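Local coordinates for protein flavodoxin (Lactobacillus reuteri, PDB 5VEG) that binds flavin mononucleotide and, as a flavodoxin associated with a bacterial microcompartment, probably serves as a low-potential electron donor to redox enzymes, at residues A[30-38]-A[59-70]; A[104-115]-A[136-147]. All coordinates share one frame; numbering follows the deposited sequence.

Contact 1: A[30-38]-A[59-70]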
loop_
_atom_site.group_PDB
_atom_site.type_symbol
_atom_site.label_atom_id
_atom_site.label_comp_id
_atom_site.label_asym_id
_atom_site.label_seq_id
_atom_site.Cartn_x
_atom_site.Cartn_y
_atom_site.Cartn_z
ATOM N N MET A 30 -14.993 14.191 -4.954
ATOM C CA MET A 30 -15.627 12.876 -4.953
ATOM C C MET A 30 -14.793 11.810 -4.210
ATOM O O MET A 30 -15.206 11.327 -3.161
ATOM C CB MET A 30 -15.902 12.427 -6.391
ATOM C CG MET A 30 -17.093 11.494 -6.533
ATOM S SD MET A 30 -17.341 10.931 -8.230
ATOM C CE MET A 30 -19.125 10.725 -8.268
ATOM N N LEU A 31 -13.632 11.432 -4.741
ATOM C CA LEU A 31 -12.905 10.277 -4.224
ATOM C C LEU A 31 -11.816 10.688 -3.240
ATOM O O LEU A 31 -11.101 11.672 -3.455
ATOM C CB LEU A 31 -12.281 9.466 -5.362
ATOM C CG LEU A 31 -13.237 8.599 -6.169
ATOM C CD1 LEU A 31 -12.487 7.815 -7.249
ATOM C CD2 LEU A 31 -14.002 7.666 -5.258
ATOM N N THR A 32 -11.697 9.918 -2.160
ATOM C CA THR A 32 -10.637 10.072 -1.180
ATOM C C THR A 32 -9.777 8.809 -1.140
ATOM O O THR A 32 -10.230 7.711 -1.489
ATOM C CB THR A 32 -11.203 10.340 0.221
ATOM O OG1 THR A 32 -12.012 9.229 0.615
ATOM C CG2 THR A 32 -12.060 11.609 0.223
ATOM N N ALA A 33 -8.532 8.979 -0.700
ATOM C CA ALA A 33 -7.593 7.883 -0.544
ATOM C C ALA A 33 -6.704 8.165 0.653
ATOM O O ALA A 33 -6.395 9.317 0.964
ATOM C CB ALA A 33 -6.725 7.676 -1.792
ATOM N N HIS A 34 -6.308 7.099 1.331
ATOM C CA HIS A 34 -5.309 7.170 2.385
ATOM C C HIS A 34 -4.182 6.209 2.029
ATOM O O HIS A 34 -4.425 5.014 1.834
ATOM C CB HIS A 34 -5.930 6.839 3.744
ATOM C CG HIS A 34 -5.148 7.368 4.906
ATOM N ND1 HIS A 34 -5.745 7.877 6.042
ATOM C CD2 HIS A 34 -3.813 7.454 5.111
ATOM C CE1 HIS A 34 -4.810 8.252 6.897
ATOM N NE2 HIS A 34 -3.628 8.009 6.355
ATOM N N VAL A 35 -2.961 6.736 1.911
ATOM C CA VAL A 35 -1.761 5.937 1.649
ATOM C C VAL A 35 -0.923 5.922 2.914
ATOM O O VAL A 35 -0.474 6.976 3.383
ATOM C CB VAL A 35 -0.945 6.486 0.465
ATOM C CG1 VAL A 35 0.334 5.689 0.287
ATOM C CG2 VAL A 35 -1.769 6.458 -0.814
ATOM N N VAL A 36 -0.707 4.743 3.480
ATOM C CA VAL A 36 0.220 4.623 4.594
ATOM C C VAL A 36 1.479 3.922 4.105
ATOM O O VAL A 36 1.438 3.062 3.217
ATOM C CB VAL A 36 -0.379 3.892 5.814
ATOM C CG1 VAL A 36 -1.600 4.671 6.359
ATOM C CG2 VAL A 36 -0.753 2.470 5.463
ATOM N N TYR A 37 2.612 4.295 4.690
ATOM C CA TYR A 37 3.876 3.665 4.332
ATOM C C TYR A 37 4.621 3.260 5.589
ATOM O O TYR A 37 4.444 3.848 6.664
ATOM C CB TYR A 37 4.770 4.585 3.465
ATOM C CG TYR A 37 5.164 5.888 4.142
ATOM C CD1 TYR A 37 6.310 5.973 4.934
ATOM C CD2 TYR A 37 4.382 7.031 3.987
ATOM C CE1 TYR A 37 6.653 7.161 5.562
ATOM C CE2 TYR A 37 4.722 8.216 4.602
ATOM C CZ TYR A 37 5.849 8.276 5.388
ATOM O OH TYR A 37 6.175 9.463 5.989
ATOM N N ALA A 38 5.451 2.232 5.445
ATOM C CA ALA A 38 6.454 1.894 6.444
ATOM C C ALA A 38 7.812 1.970 5.775
ATOM O O ALA A 38 7.972 1.512 4.639
ATOM C CB ALA A 38 6.223 0.507 7.037
ATOM N N ASN A 59 -7.469 13.241 -9.687
ATOM C CA ASN A 59 -8.528 13.986 -8.991
ATOM C C ASN A 59 -9.010 13.257 -7.743
ATOM O O ASN A 59 -10.201 13.213 -7.455
ATOM C CB ASN A 59 -9.715 14.297 -9.910
ATOM C CG ASN A 59 -9.294 14.981 -11.195
ATOM O OD1 ASN A 59 -8.545 15.957 -11.173
ATOM N ND2 ASN A 59 -9.765 14.462 -12.327
ATOM N N VAL A 60 -8.083 12.683 -6.995
ATOM C CA VAL A 60 -8.386 12.039 -5.726
ATOM C C VAL A 60 -7.796 12.910 -4.625
ATOM O O VAL A 60 -6.684 13.430 -4.768
ATOM C CB VAL A 60 -7.816 10.603 -5.690
ATOM C CG1 VAL A 60 -8.021 9.959 -4.326
ATOM C CG2 VAL A 60 -8.459 9.762 -6.769
ATOM N N LYS A 61 -8.541 13.099 -3.538
ATOM C CA LYS A 61 -7.983 13.779 -2.376
ATOM C C LYS A 61 -7.310 12.732 -1.501
ATOM O O LYS A 61 -7.969 11.791 -1.043
ATOM C CB LYS A 61 -9.043 14.564 -1.603
ATOM C CG LYS A 61 -9.864 15.496 -2.480
ATOM C CD LYS A 61 -11.360 15.366 -2.222
ATOM C CE LYS A 61 -12.135 15.744 -3.472
ATOM N NZ LYS A 61 -12.273 14.534 -4.332
ATOM N N VAL A 62 -6.001 12.895 -1.287
ATOM C CA VAL A 62 -5.142 11.862 -0.722
ATOM C C VAL A 62 -4.647 12.303 0.646
ATOM O O VAL A 62 -4.121 13.411 0.797
ATOM C CB VAL A 62 -3.941 11.558 -1.639
ATOM C CG1 VAL A 62 -2.992 10.557 -0.957
ATOM C CG2 VAL A 62 -4.396 11.029 -2.986
ATOM N N THR A 63 -4.790 11.422 1.628
ATOM C CA THR A 63 -4.079 11.529 2.893
ATOM C C THR A 63 -2.916 10.542 2.875
ATOM O O THR A 63 -3.078 9.394 2.446
ATOM C CB THR A 63 -5.013 11.226 4.065
ATOM O OG1 THR A 63 -6.213 11.999 3.926
ATOM C CG2 THR A 63 -4.345 11.554 5.391
ATOM N N GLU A 64 -1.748 10.993 3.318
ATOM C CA GLU A 64 -0.559 10.157 3.372
ATOM C C GLU A 64 -0.005 10.204 4.785
ATOM O O GLU A 64 0.146 11.288 5.352
ATOM C CB GLU A 64 0.501 10.624 2.366
ATOM C CG GLU A 64 1.729 9.711 2.297
ATOM C CD GLU A 64 2.773 10.148 1.264
ATOM O OE1 GLU A 64 2.630 11.225 0.649
ATOM O OE2 GLU A 64 3.750 9.401 1.067
ATOM N N SER A 65 0.299 9.040 5.356
ATOM C CA SER A 65 0.866 9.020 6.700
ATOM C C SER A 65 1.778 7.812 6.863
ATOM O O SER A 65 1.729 6.863 6.079
ATOM C CB SER A 65 -0.237 9.008 7.770
ATOM O OG SER A 65 -1.139 7.942 7.547
ATOM N N GLU A 66 2.627 7.865 7.883
ATOM C CA GLU A 66 3.470 6.729 8.237
ATOM C C GLU A 66 2.680 5.740 9.090
ATOM O O GLU A 66 1.810 6.125 9.879
ATOM C CB GLU A 66 4.718 7.194 8.995
ATOM C CG GLU A 66 5.812 6.122 9.169
ATOM C CD GLU A 66 5.705 5.416 10.502
ATOM O OE1 GLU A 66 5.944 4.196 10.549
ATOM O OE2 GLU A 66 5.359 6.075 11.512
ATOM N N ILE A 67 3.007 4.454 8.937
ATOM C CA ILE A 67 2.135 3.412 9.475
ATOM C C ILE A 67 2.082 3.461 11.001
ATOM O O ILE A 67 1.025 3.244 11.598
ATOM C CB ILE A 67 2.570 2.031 8.952
ATOM C CG1 ILE A 67 1.487 0.985 9.215
ATOM C CG2 ILE A 67 3.922 1.597 9.536
ATOM C CD1 ILE A 67 1.577 -0.206 8.255
ATOM N N SER A 68 3.202 3.759 11.656
ATOM C CA SER A 68 3.213 3.717 13.114
ATOM C C SER A 68 2.468 4.891 13.738
ATOM O O SER A 68 2.123 4.814 14.919
ATOM C CB SER A 68 4.641 3.684 13.649
ATOM O OG SER A 68 5.165 4.995 13.756
ATOM N N GLN A 69 2.214 5.961 12.982
ATOM C CA GLN A 69 1.431 7.099 13.458
ATOM C C GLN A 69 -0.020 7.065 12.986
ATOM O O GLN A 69 -0.706 8.088 13.062
ATOM C CB GLN A 69 2.064 8.416 12.993
ATOM C CG GLN A 69 3.532 8.573 13.309
ATOM C CD GLN A 69 3.768 9.207 14.659
ATOM O OE1 GLN A 69 3.117 8.855 15.647
ATOM N NE2 GLN A 69 4.715 10.141 14.718
ATOM N N THR A 70 -0.499 5.937 12.472
ATOM C CA THR A 70 -1.808 5.870 11.833
ATOM C C THR A 70 -2.639 4.793 12.505
ATOM O O THR A 70 -2.161 3.671 12.705
ATOM C CB THR A 70 -1.684 5.580 10.330
ATOM O OG1 THR A 70 -0.733 6.480 9.746
ATOM C CG2 THR A 70 -3.025 5.746 9.633
HETATM O O HOH W 1 -7.974 11.537 2.211
#
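Leu31 to Tyr37 run beside Val60 to Glu66 as neighbouring parallel strands, their axes 4.5 Å apart at closest and turned by 20°. Backbone bonds alternate across the pair, from Lys61 N to Leu31 O through to Ile67 N to Tyr37 O. Strand 31-38 also bonds to strand 80-85, while 60-66 is the edge of the sheet.

On the face bearing His34, the imidazole reaches across to the neighbouring strand. Its CG lies opposite the backbone N (chi1 -158°), and this brings His34 NE2 to Ser65 OG at 2.8 Å, near the ring plane, in a hydrogen bond whose direction is not fixed. Thr63 CG2 lies over one face of the His34 ring, 3.8 Å from its centroid, and the ring of Phe75 meets the imidazole too. Val36 CG1 packs on Thr70 CG2 at 3.7 Å, while Thr70 OG1 donates to Glu66 O and so ties the turn after the strand back to its end.

In the middle of the other face stand small and branched residues suited to a covering helix: Ala33 CB touches Val60 CG1 at 3.6 Å, and Val35 and Val62 turn to helix 43-56. Farther along, the Tyr37 ring leans over the edge strand, with Glu66 CA above its centre at 4.0 Å from the centroid. At the exposed start, Lys61 bends its chain until NZ bonds Leu31 O at 3.2 Å, from above the carbonyl plane.

Strand 31-38, helix 43-56 and strand 60-66 form the first beta-alpha-beta unit of the flavodoxin fold, with Tyr37 near the FMN end of the sheet.

Contact 2: A[104-115]-A[136-147]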
loop_
_atom_site.group_PDB
_atom_site.type_symbol
_atom_site.label_atom_id
_atom_site.label_comp_id
_atom_site.label_asym_id
_atom_site.label_seq_id
_atom_site.Cartn_x
_atom_site.Cartn_y
_atom_site.Cartn_z
ATOM N N LEU A 104 -6.171 -4.182 10.735
ATOM C CA LEU A 104 -6.754 -4.185 9.397
ATOM C C LEU A 104 -7.643 -5.405 9.186
ATOM O O LEU A 104 -8.791 -5.286 8.730
ATOM C CB LEU A 104 -5.632 -4.155 8.363
ATOM C CG LEU A 104 -5.835 -3.557 6.982
ATOM C CD1 LEU A 104 -6.321 -2.120 7.093
ATOM C CD2 LEU A 104 -4.485 -3.640 6.226
ATOM N N GLN A 105 -7.134 -6.586 9.539
ATOM C CA GLN A 105 -7.880 -7.830 9.371
ATOM C C GLN A 105 -9.091 -7.934 10.278
ATOM O O GLN A 105 -9.985 -8.736 9.997
ATOM C CB GLN A 105 -6.994 -9.034 9.645
ATOM C CG GLN A 105 -5.596 -8.891 9.181
ATOM C CD GLN A 105 -4.700 -9.955 9.772
ATOM O OE1 GLN A 105 -3.552 -9.685 10.117
ATOM N NE2 GLN A 105 -5.218 -11.168 9.894
ATOM N N SER A 106 -9.134 -7.181 11.369
ATOM C CA SER A 106 -10.274 -7.215 12.268
ATOM C C SER A 106 -11.362 -6.232 11.869
ATOM O O SER A 106 -12.415 -6.208 12.513
ATOM C CB SER A 106 -9.823 -6.930 13.710
ATOM O OG SER A 106 -8.663 -7.679 14.043
ATOM N N THR A 107 -11.143 -5.432 10.828
ATOM C CA THR A 107 -12.080 -4.392 10.433
ATOM C C THR A 107 -12.879 -4.832 9.211
ATOM O O THR A 107 -12.340 -5.469 8.304
ATOM C CB THR A 107 -11.328 -3.091 10.143
ATOM O OG1 THR A 107 -10.457 -2.799 11.242
ATOM C CG2 THR A 107 -12.289 -1.935 9.975
ATOM N N ASP A 108 -14.170 -4.503 9.202
ATOM C CA ASP A 108 -15.029 -4.749 8.040
ATOM C C ASP A 108 -14.760 -3.662 7.009
ATOM O O ASP A 108 -15.229 -2.531 7.149
ATOM C CB ASP A 108 -16.499 -4.772 8.447
ATOM C CG ASP A 108 -17.414 -5.177 7.311
ATOM O OD1 ASP A 108 -16.903 -5.489 6.216
ATOM O OD2 ASP A 108 -18.650 -5.201 7.503
ATOM N N LEU A 109 -14.004 -4.001 5.958
ATOM C CA LEU A 109 -13.675 -3.068 4.886
ATOM C C LEU A 109 -14.478 -3.337 3.614
ATOM O O LEU A 109 -14.022 -3.043 2.508
ATOM C CB LEU A 109 -12.172 -3.107 4.591
ATOM C CG LEU A 109 -11.338 -2.733 5.820
ATOM C CD1 LEU A 109 -9.838 -2.714 5.517
ATOM C CD2 LEU A 109 -11.813 -1.394 6.376
ATOM N N THR A 110 -15.675 -3.893 3.753
ATOM C CA THR A 110 -16.567 -4.063 2.609
ATOM C C THR A 110 -16.850 -2.712 1.952
ATOM O O THR A 110 -17.111 -1.719 2.636
ATOM C CB THR A 110 -17.869 -4.716 3.074
ATOM O OG1 THR A 110 -17.568 -5.970 3.697
ATOM C CG2 THR A 110 -18.831 -4.927 1.910
ATOM N N GLY A 111 -16.774 -2.673 0.621
ATOM C CA GLY A 111 -16.941 -1.439 -0.117
ATOM C C GLY A 111 -15.684 -0.606 -0.275
ATOM O O GLY A 111 -15.702 0.383 -1.018
ATOM N N LYS A 112 -14.597 -0.949 0.408
ATOM C CA LYS A 112 -13.350 -0.214 0.238
ATOM C C LYS A 112 -12.534 -0.847 -0.885
ATOM O O LYS A 112 -12.564 -2.062 -1.071
ATOM C CB LYS A 112 -12.545 -0.189 1.539
ATOM C CG LYS A 112 -13.336 0.349 2.751
ATOM C CD LYS A 112 -13.828 1.782 2.515
ATOM C CE LYS A 112 -14.588 2.319 3.736
ATOM N NZ LYS A 112 -14.534 3.802 3.848
ATOM N N VAL A 113 -11.826 -0.002 -1.639
ATOM C CA VAL A 113 -10.938 -0.417 -2.717
ATOM C C VAL A 113 -9.502 -0.308 -2.216
ATOM O O VAL A 113 -9.130 0.693 -1.596
ATOM C CB VAL A 113 -11.156 0.450 -3.968
ATOM C CG1 VAL A 113 -10.033 0.225 -5.022
ATOM C CG2 VAL A 113 -12.542 0.189 -4.551
ATOM N N TYR A 114 -8.700 -1.340 -2.443
ATOM C CA TYR A 114 -7.374 -1.358 -1.854
ATOM C C TYR A 114 -6.327 -1.732 -2.885
ATOM O O TYR A 114 -6.621 -2.303 -3.939
ATOM C CB TYR A 114 -7.279 -2.318 -0.648
ATOM C CG TYR A 114 -7.124 -3.769 -1.031
ATOM C CD1 TYR A 114 -5.859 -4.327 -1.240
ATOM C CD2 TYR A 114 -8.239 -4.586 -1.192
ATOM C CE1 TYR A 114 -5.718 -5.641 -1.595
ATOM C CE2 TYR A 114 -8.100 -5.916 -1.540
ATOM C CZ TYR A 114 -6.833 -6.430 -1.748
ATOM O OH TYR A 114 -6.672 -7.749 -2.104
ATOM N N GLY A 115 -5.091 -1.383 -2.556
ATOM C CA GLY A 115 -3.941 -1.812 -3.337
ATOM C C GLY A 115 -2.750 -1.859 -2.412
ATOM O O GLY A 115 -2.687 -1.127 -1.421
ATOM N N ASP A 136 -1.836 -7.618 1.281
ATOM C CA ASP A 136 -2.872 -7.955 0.314
ATOM C C ASP A 136 -3.816 -9.011 0.878
ATOM O O ASP A 136 -5.046 -8.891 0.764
ATOM C CB ASP A 136 -2.247 -8.434 -0.996
ATOM C CG ASP A 136 -3.233 -8.390 -2.147
ATOM O OD1 ASP A 136 -4.143 -9.230 -2.157
ATOM O OD2 ASP A 136 -3.117 -7.500 -3.017
ATOM N N ASP A 137 -3.257 -10.048 1.504
ATOM C CA ASP A 137 -4.092 -11.020 2.207
ATOM C C ASP A 137 -4.909 -10.362 3.321
ATOM O O ASP A 137 -6.083 -10.690 3.509
ATOM C CB ASP A 137 -3.223 -12.144 2.775
ATOM C CG ASP A 137 -2.758 -13.125 1.700
ATOM O OD1 ASP A 137 -3.305 -13.103 0.576
ATOM O OD2 ASP A 137 -1.851 -13.925 1.987
ATOM N N ALA A 138 -4.313 -9.444 4.087
ATOM C CA ALA A 138 -5.077 -8.839 5.176
ATOM C C ALA A 138 -6.277 -8.067 4.642
ATOM O O ALA A 138 -7.375 -8.119 5.220
ATOM C CB ALA A 138 -4.194 -7.921 6.018
ATOM N N PHE A 139 -6.081 -7.319 3.552
ATOM C CA PHE A 139 -7.199 -6.598 2.951
ATOM C C PHE A 139 -8.273 -7.566 2.477
ATOM O O PHE A 139 -9.473 -7.277 2.576
ATOM C CB PHE A 139 -6.701 -5.732 1.789
ATOM C CG PHE A 139 -6.176 -4.368 2.208
ATOM C CD1 PHE A 139 -7.008 -3.449 2.841
ATOM C CD2 PHE A 139 -4.854 -4.003 1.946
ATOM C CE1 PHE A 139 -6.538 -2.195 3.200
ATOM C CE2 PHE A 139 -4.374 -2.769 2.301
ATOM C CZ PHE A 139 -5.215 -1.856 2.933
ATOM N N LYS A 140 -7.857 -8.727 1.963
ATOM C CA LYS A 140 -8.814 -9.733 1.515
ATOM C C LYS A 140 -9.670 -10.237 2.670
ATOM O O LYS A 140 -10.898 -10.307 2.550
ATOM C CB LYS A 140 -8.090 -10.903 0.843
ATOM C CG LYS A 140 -7.489 -10.598 -0.518
ATOM C CD LYS A 140 -7.251 -11.892 -1.313
ATOM C CE LYS A 140 -6.317 -11.677 -2.508
ATOM N NZ LYS A 140 -4.873 -11.899 -2.158
ATOM N N LYS A 141 -9.042 -10.606 3.799
ATOM C CA LYS A 141 -9.821 -11.043 4.960
ATOM C C LYS A 141 -10.743 -9.938 5.459
ATOM O O LYS A 141 -11.831 -10.218 5.973
ATOM C CB LYS A 141 -8.917 -11.482 6.121
ATOM C CG LYS A 141 -7.616 -12.130 5.740
ATOM C CD LYS A 141 -7.747 -13.634 5.555
ATOM C CE LYS A 141 -6.540 -14.192 4.803
ATOM N NZ LYS A 141 -6.831 -14.336 3.337
ATOM N N ALA A 142 -10.314 -8.685 5.346
ATOM C CA ALA A 142 -11.144 -7.576 5.784
ATOM C C ALA A 142 -12.335 -7.346 4.868
ATOM O O ALA A 142 -13.222 -6.562 5.223
ATOM C CB ALA A 142 -10.304 -6.305 5.869
ATOM N N GLY A 143 -12.370 -7.989 3.702
ATOM C CA GLY A 143 -13.475 -7.824 2.785
ATOM C C GLY A 143 -13.329 -6.708 1.782
ATOM O O GLY A 143 -14.276 -6.459 1.026
ATOM N N ALA A 144 -12.174 -6.039 1.729
ATOM C CA ALA A 144 -11.977 -4.986 0.740
ATOM C C ALA A 144 -11.815 -5.589 -0.649
ATOM O O ALA A 144 -11.517 -6.774 -0.815
ATOM C CB ALA A 144 -10.755 -4.126 1.075
ATOM N N THR A 145 -12.020 -4.744 -1.655
ATOM C CA THR A 145 -11.971 -5.134 -3.059
ATOM C C THR A 145 -10.649 -4.667 -3.648
ATOM O O THR A 145 -10.328 -3.478 -3.587
ATOM C CB THR A 145 -13.138 -4.507 -3.823
ATOM O OG1 THR A 145 -14.371 -5.018 -3.298
ATOM C CG2 THR A 145 -13.042 -4.801 -5.307
ATOM N N SER A 146 -9.884 -5.594 -4.213
ATOM C CA SER A 146 -8.631 -5.208 -4.847
ATOM C C SER A 146 -8.920 -4.322 -6.050
ATOM O O SER A 146 -9.714 -4.679 -6.925
ATOM C CB SER A 146 -7.840 -6.451 -5.265
ATOM O OG SER A 146 -6.694 -6.083 -6.018
ATOM N N GLY A 147 -8.292 -3.156 -6.076
ATOM C CA GLY A 147 -8.447 -2.246 -7.190
ATOM C C GLY A 147 -7.327 -2.342 -8.210
ATOM O O GLY A 147 -7.417 -1.729 -9.276
HETATM O O HOH W 2 -15.407 -4.913 -0.784
#
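Tyr114 and Phe139 lie nearly parallel but slid so far that the rings barely overlap, their planes 15° apart and centroids 4.6 Å apart. Because of the slide, each ring mainly covers the other's CB: Phe139 CB sits almost squarely over the Tyr114 ring, 3.2 Å from its centroid, and Tyr114 CB lies over the Phe139 ring. On the far side of the phenylalanine, Leu104 CD2 points at the ring centre, while Leu109 CD1 comes to its edge. The opposite face of the tyrosine is taken by Ser146 CA, towards the rim.

The CG of Tyr114 stands between its own backbone N and carbonyl carbon (chi1 80°), which sends the ring across the helix, so that its hydroxyl arrives at Asp136. Tyr114 OH donates to Asp136 OD1 at 2.9 Å, from above the carboxylate plane; Lys140 NZ grips the same oxygen from the other face, in a salt bridge of 2.8 Å. A phenol thus suits a place that needs both a flat apolar body and a polar end.

This is the beta-alpha-beta crossover from strand 113-120 through helix 130-141 to strand 145-154, Val113 and Tyr114 pairing in parallel with Thr145 and Ser146. Gly143 closes the helix in a Schellman motif, at positive phi, where a side chain would press on the preceding carbonyl O. Beside it the methyl of Ala142 packs against the carbonyl oxygens of Leu104 and Thr107, and Ala142 O accepts from Leu109 N at 2.8 Å. Water 2 bridges Gly111 N, Gly143 O and Thr145 OG1.

How the contacts relate
Both contacts belong to one five-stranded parallel sheet of strand order 2-1-3-4-5, and each involves an outermost strand: 60-66 in contact 1, 145-154 in contact 2. They come in series along the chain. Their centres lie 15 Å apart and their nearest atoms about 7 Å, without touching; strand 80-85 runs between them, bonded to 31-38 on one side and 113-120 on the other. Helix 72-75 supplies another link, since Phe75 meets both His34 of contact 1 and Leu104 and Phe139 of contact 2. Two crossover units thus build out the opposite halves of the flavodoxin sheet, with the FMN about 7 Å from the side chain of Tyr37 in contact 1.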